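Fructose 1-phosphate kinase (Staphylococcus aureus, PDB 2JG5) probably catalyses the ATP-dependent phosphorylation of fructose 1-phosphate to fructose 1,6-bisphosphate, as a member of the PfkB carbohydrate kinase family. Local coordinates at residues A223-D227 with K228-I232; E168-P172 with Y173-F177. One frame throughout, in Å; residues are numbered along the deposited sequence.

Contact 1: residues A223-D227 with K228-I232; sequences AIYID and KEISI
Tyr225 and Ile232 face each other as an antiparallel hydrogen-bonded pair and form the tightly packed end of this contact. Tyr225 N gives its hydrogen to Ile232 O at 2.9 Å, and Ile232 N returns one to Tyr225 O at 2.8 Å, both donors lying in the carbonyl planes. On the face that these two residues share, the phenol ring leans along the strand toward the turn, its CG anti to the backbone N (chi1 169°). Ile232 CD1 comes obliquely to ring atom CD2 at 3.7 Å, while CG2 of Ile230 meets the ring edge near its plane, 4.2 Å from CE2. Ile265, at the start of helix 265-280, touches both Tyr225 and Ile232. The reverse face carries Ile226 and Ser231, a non-hydrogen-bonded pair covered by helix 196-208; the Ser231 hydroxyl bonds to Asp304.

Toward the turn the packing gives way to polar contacts. Asp227 N reaches Ile230 O at 2.7 Å, closing a two-residue reversal in which Lys228 and Glu229 have backbone angles close to a type I turn. Tyr225 OH makes a weak hydrogen bond to Asp227 OD1. The side chains of Asp227 and Glu229 run alongside each other in the same direction, their carboxylate planes 40° apart, and OD2 of the first lies 3.7 Å from OE2 of the second, so each would be expected to disfavour the other's charge. A water accepts the Lys228 N hydrogen at 2.8 Å, and the Lys228 side chain leads away from the hairpin into solvent. Arg204 NE of helix 196-208 hydrogen-bonds Asp227 O. The whole is a tight beta hairpin, forming the two central strands of the four-stranded antiparallel sheet near the C-terminus of this PfkB-family kinase.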
loop_
_atom_site.group_PDB
_atom_site.type_symbol
_atom_site.label_atom_id
_atom_site.label_comp_id
_atom_site.label_asym_id
_atom_site.label_seq_id
_atom_site.Cartn_x
_atom_site.Cartn_y
_atom_site.Cartn_z
ATOM N N ALA A 223 -31.584 -12.809 13.779
ATOM C CA ALA A 223 -31.974 -12.738 12.374
ATOM C C ALA A 223 -33.253 -13.517 12.128
ATOM O O ALA A 223 -33.639 -14.365 12.928
ATOM C CB ALA A 223 -30.848 -13.263 11.467
ATOM N N ILE A 224 -33.907 -13.225 11.015
ATOM C CA ILE A 224 -35.078 -13.983 10.611
ATOM C C ILE A 224 -34.911 -14.510 9.197
ATOM O O ILE A 224 -34.581 -13.764 8.271
ATOM C CB ILE A 224 -36.390 -13.173 10.756
ATOM C CG1 ILE A 224 -36.628 -12.831 12.236
ATOM C CG2 ILE A 224 -37.573 -13.951 10.157
ATOM C CD1 ILE A 224 -37.772 -11.927 12.501
ATOM N N TYR A 225 -35.128 -15.810 9.051
ATOM C CA TYR A 225 -35.152 -16.440 7.747
ATOM C C TYR A 225 -36.608 -16.497 7.304
ATOM O O TYR A 225 -37.475 -16.876 8.095
ATOM C CB TYR A 225 -34.551 -17.848 7.827
ATOM C CG TYR A 225 -34.769 -18.663 6.572
ATOM C CD1 TYR A 225 -33.811 -18.686 5.553
ATOM C CD2 TYR A 225 -35.945 -19.389 6.393
ATOM C CE1 TYR A 225 -34.019 -19.429 4.403
ATOM C CE2 TYR A 225 -36.166 -20.125 5.246
ATOM C CZ TYR A 225 -35.200 -20.145 4.260
ATOM O OH TYR A 225 -35.433 -20.884 3.131
ATOM N N ILE A 226 -36.875 -16.108 6.057
ATOM C CA ILE A 226 -38.232 -16.184 5.504
ATOM C C ILE A 226 -38.279 -16.971 4.186
ATOM O O ILE A 226 -37.523 -16.685 3.253
ATOM C CB ILE A 226 -38.893 -14.780 5.282
ATOM C CG1 ILE A 226 -38.811 -13.901 6.530
ATOM C CG2 ILE A 226 -40.349 -14.933 4.844
ATOM C CD1 ILE A 226 -37.574 -13.019 6.596
ATOM N N ASP A 227 -39.203 -17.933 4.140
ATOM C CA ASP A 227 -39.456 -18.843 3.018
ATOM C C ASP A 227 -40.862 -18.596 2.512
ATOM O O ASP A 227 -41.613 -17.831 3.124
ATOM C CB ASP A 227 -39.469 -20.265 3.580
ATOM C CG ASP A 227 -38.637 -21.213 2.799
ATOM O OD1 ASP A 227 -37.903 -20.757 1.895
ATOM O OD2 ASP A 227 -38.705 -22.415 3.117
ATOM N N LYS A 228 -41.253 -19.288 1.440
ATOM C CA LYS A 228 -42.666 -19.339 1.027
ATOM C C LYS A 228 -43.471 -20.190 2.015
ATOM O O LYS A 228 -44.669 -19.973 2.209
ATOM C CB LYS A 228 -42.812 -19.904 -0.398
ATOM C CG LYS A 228 -44.194 -19.709 -1.049
ATOM C CD LYS A 228 -44.355 -20.592 -2.311
ATOM C CE LYS A 228 -45.831 -20.841 -2.687
ATOM N NZ LYS A 228 -46.386 -19.913 -3.730
ATOM N N GLU A 229 -42.798 -21.146 2.652
ATOM C CA GLU A 229 -43.473 -22.130 3.492
ATOM C C GLU A 229 -43.202 -22.003 5.004
ATOM O O GLU A 229 -43.949 -22.562 5.806
ATOM C CB GLU A 229 -43.189 -23.559 2.983
ATOM C CG GLU A 229 -41.703 -23.930 2.860
ATOM C CD GLU A 229 -41.440 -25.188 2.011
ATOM O OE1 GLU A 229 -42.318 -26.088 1.945
ATOM O OE2 GLU A 229 -40.336 -25.266 1.411
ATOM N N ILE A 230 -42.163 -21.260 5.386
ATOM C CA ILE A 230 -41.772 -21.118 6.792
ATOM C C ILE A 230 -41.023 -19.799 7.071
ATOM O O ILE A 230 -40.414 -19.223 6.182
ATOM C CB ILE A 230 -40.899 -22.334 7.250
ATOM C CG1 ILE A 230 -40.933 -22.507 8.772
ATOM C CG2 ILE A 230 -39.462 -22.217 6.722
ATOM C CD1 ILE A 230 -40.325 -23.809 9.281
ATOM N N SER A 231 -41.087 -19.323 8.311
ATOM C CA SER A 231 -40.147 -18.309 8.781
ATOM C C SER A 231 -39.490 -18.745 10.084
ATOM O O SER A 231 -40.122 -19.369 10.923
ATOM C CB SER A 231 -40.805 -16.936 8.916
ATOM O OG SER A 231 -41.877 -16.977 9.826
ATOM N N ILE A 232 -38.213 -18.433 10.246
ATOM C CA ILE A 232 -37.458 -18.912 11.403
ATOM C C ILE A 232 -36.811 -17.754 12.157
ATOM O O ILE A 232 -36.323 -16.779 11.555
ATOM C CB ILE A 232 -36.382 -19.967 10.999
ATOM C CG1 ILE A 232 -37.038 -21.155 10.287
ATOM C CG2 ILE A 232 -35.596 -20.473 12.234
ATOM C CD1 ILE A 232 -36.196 -21.756 9.197
HETATM O O HOH W 1 -39.746 -19.785 -0.847
#

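Contact 2: residues E168-P172 with Y173-F177; sequences ESVLP and YHPLF. Unlike the reference sequence in segment 173-177: Tyr173 (reference Phe).
Val170 and Leu171 turn their carbonyls to the backbone N-H groups of Tyr173 and His174, where helix 164-170 runs into a 3-10 turn within the beta-alpha-beta crossover from strand 157-161 to the neighbouring parallel strand 177-178. Two backbone hydrogen bonds, each spanning three residues, hold the turn: Tyr173 N to Val170 O at 2.8 Å and His174 N to Leu171 O at 3.0 Å. Both donors stand well above the carbonyl planes, the second by 53°. His174 then adopts a left-handed backbone conformation, which turns the chain out of the helix toward Pro175.

Apolar contacts follow from this reversal. Pro175 is directed back at the helix end, with its CG 4.1 Å from Val170 CG2. Val170 also packs on Leu158 and Val160 of strand 157-161, and Ala148 of helix 143-154 touches both Val170 and Tyr173.

Carbonyls also meet the aromatic rings. Tyr173 has its CG beside the backbone N and anti to the carbonyl carbon (chi1 -59°), which swings the ring outward from the turn and part of the way back toward Ser169, whose O sits at its edge, 3.5 Å from CE2. The imidazole of His174, whose ND1 is bonded to Gly210 O, instead offers a face: Pro172 O lies over the ring centre, 3.9 Å above the plane.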
loop_
_atom_site.group_PDB
_atom_site.type_symbol
_atom_site.label_atom_id
_atom_site.label_comp_id
_atom_site.label_asym_id
_atom_site.label_seq_id
_atom_site.Cartn_x
_atom_site.Cartn_y
_atom_site.Cartn_z
ATOM N N GLU A 168 -32.802 -5.697 -4.716
ATOM C CA GLU A 168 -34.116 -5.602 -5.357
ATOM C C GLU A 168 -34.084 -5.990 -6.834
ATOM O O GLU A 168 -35.032 -6.591 -7.327
ATOM C CB GLU A 168 -34.713 -4.198 -5.190
ATOM C CG GLU A 168 -35.305 -3.924 -3.808
ATOM C CD GLU A 168 -36.016 -2.579 -3.718
ATOM O OE1 GLU A 168 -35.346 -1.527 -3.854
ATOM O OE2 GLU A 168 -37.249 -2.577 -3.505
ATOM N N SER A 169 -32.985 -5.671 -7.522
ATOM C CA SER A 169 -32.878 -5.891 -8.971
ATOM C C SER A 169 -32.653 -7.344 -9.399
ATOM O O SER A 169 -32.857 -7.691 -10.568
ATOM C CB SER A 169 -31.773 -5.015 -9.570
ATOM O OG SER A 169 -30.486 -5.457 -9.167
ATOM N N VAL A 170 -32.213 -8.190 -8.471
ATOM C CA VAL A 170 -31.969 -9.594 -8.809
ATOM C C VAL A 170 -33.193 -10.465 -8.528
ATOM O O VAL A 170 -33.252 -11.613 -8.962
ATOM C CB VAL A 170 -30.685 -10.176 -8.139
ATOM C CG1 VAL A 170 -29.432 -9.507 -8.690
ATOM C CG2 VAL A 170 -30.738 -10.064 -6.620
ATOM N N LEU A 171 -34.172 -9.895 -7.819
ATOM C CA LEU A 171 -35.382 -10.612 -7.410
ATOM C C LEU A 171 -36.107 -11.333 -8.549
ATOM O O LEU A 171 -36.449 -12.502 -8.392
ATOM C CB LEU A 171 -36.346 -9.692 -6.644
ATOM C CG LEU A 171 -35.983 -9.255 -5.222
ATOM C CD1 LEU A 171 -36.902 -8.132 -4.777
ATOM C CD2 LEU A 171 -36.065 -10.404 -4.256
ATOM N N PRO A 172 -36.320 -10.658 -9.705
ATOM C CA PRO A 172 -36.957 -11.351 -10.836
ATOM C C PRO A 172 -36.180 -12.582 -11.316
ATOM O O PRO A 172 -36.692 -13.353 -12.139
ATOM C CB PRO A 172 -36.962 -10.288 -11.942
ATOM C CG PRO A 172 -36.861 -8.992 -11.240
ATOM C CD PRO A 172 -36.010 -9.255 -10.044
ATOM N N TYR A 173 -34.959 -12.757 -10.808
ATOM C CA TYR A 173 -34.080 -13.854 -11.239
ATOM C C TYR A 173 -34.046 -14.997 -10.239
ATOM O O TYR A 173 -33.256 -15.941 -10.381
ATOM C CB TYR A 173 -32.676 -13.328 -11.544
ATOM C CG TYR A 173 -32.682 -12.266 -12.619
ATOM C CD1 TYR A 173 -32.822 -12.615 -13.961
ATOM C CD2 TYR A 173 -32.593 -10.914 -12.295
ATOM C CE1 TYR A 173 -32.849 -11.644 -14.959
ATOM C CE2 TYR A 173 -32.613 -9.940 -13.284
ATOM C CZ TYR A 173 -32.738 -10.315 -14.614
ATOM O OH TYR A 173 -32.760 -9.360 -15.600
ATOM N N HIS A 174 -34.943 -14.904 -9.254
ATOM C CA HIS A 174 -35.136 -15.910 -8.214
ATOM C C HIS A 174 -33.843 -16.310 -7.509
ATOM O O HIS A 174 -33.449 -17.481 -7.553
ATOM C CB HIS A 174 -35.851 -17.148 -8.780
ATOM C CG HIS A 174 -37.065 -16.827 -9.595
ATOM N ND1 HIS A 174 -38.077 -16.011 -9.136
ATOM C CD2 HIS A 174 -37.436 -17.226 -10.833
ATOM C CE1 HIS A 174 -39.018 -15.916 -10.059
ATOM N NE2 HIS A 174 -38.654 -16.646 -11.097
ATOM N N PRO A 175 -33.175 -15.344 -6.843
ATOM C CA PRO A 175 -31.964 -15.709 -6.126
ATOM C C PRO A 175 -32.316 -16.683 -5.007
ATOM O O PRO A 175 -33.451 -16.692 -4.544
ATOM C CB PRO A 175 -31.489 -14.371 -5.546
ATOM C CG PRO A 175 -32.712 -13.522 -5.491
ATOM C CD PRO A 175 -33.503 -13.915 -6.681
ATOM N N LEU A 176 -31.355 -17.496 -4.582
ATOM C CA LEU A 176 -31.587 -18.488 -3.540
ATOM C C LEU A 176 -31.949 -17.817 -2.223
ATOM O O LEU A 176 -32.880 -18.230 -1.553
ATOM C CB LEU A 176 -30.362 -19.372 -3.368
ATOM C CG LEU A 176 -30.441 -20.393 -2.241
ATOM C CD1 LEU A 176 -31.379 -21.531 -2.631
ATOM C CD2 LEU A 176 -29.043 -20.904 -1.909
ATOM N N PHE A 177 -31.169 -16.811 -1.849
ATOM C CA PHE A 177 -31.568 -15.824 -0.851
ATOM C C PHE A 177 -30.879 -14.481 -1.081
ATOM O O PHE A 177 -29.825 -14.405 -1.715
ATOM C CB PHE A 177 -31.354 -16.318 0.593
ATOM C CG PHE A 177 -29.911 -16.457 1.001
ATOM C CD1 PHE A 177 -29.250 -15.409 1.632
ATOM C CD2 PHE A 177 -29.229 -17.657 0.800
ATOM C CE1 PHE A 177 -27.918 -15.541 2.030
ATOM C CE2 PHE A 177 -27.900 -17.805 1.194
ATOM C CZ PHE A 177 -27.240 -16.741 1.815
#

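Both contacts are chain reversals between consecutive residues, with centres about 16 Å apart and nearest atoms about 6 Å apart, but they serve different sheets. Contact 1 is mostly buried, opening to solvent only at its turn, and lies within the antiparallel strands; contact 2 is partly buried and leads into strand 177-178, the last of the parallel strands. Paired strand bonds and isoleucine-tyrosine packing dominate 223-232, whereas 168-177 relies on a 3-10 turn, two prolines and carbonyls set against rings. No helix or strand is common to them, yet Ser213 adjoins both: it touches Tyr225 and Asp227, and its hydroxyl bonds Leu176 O.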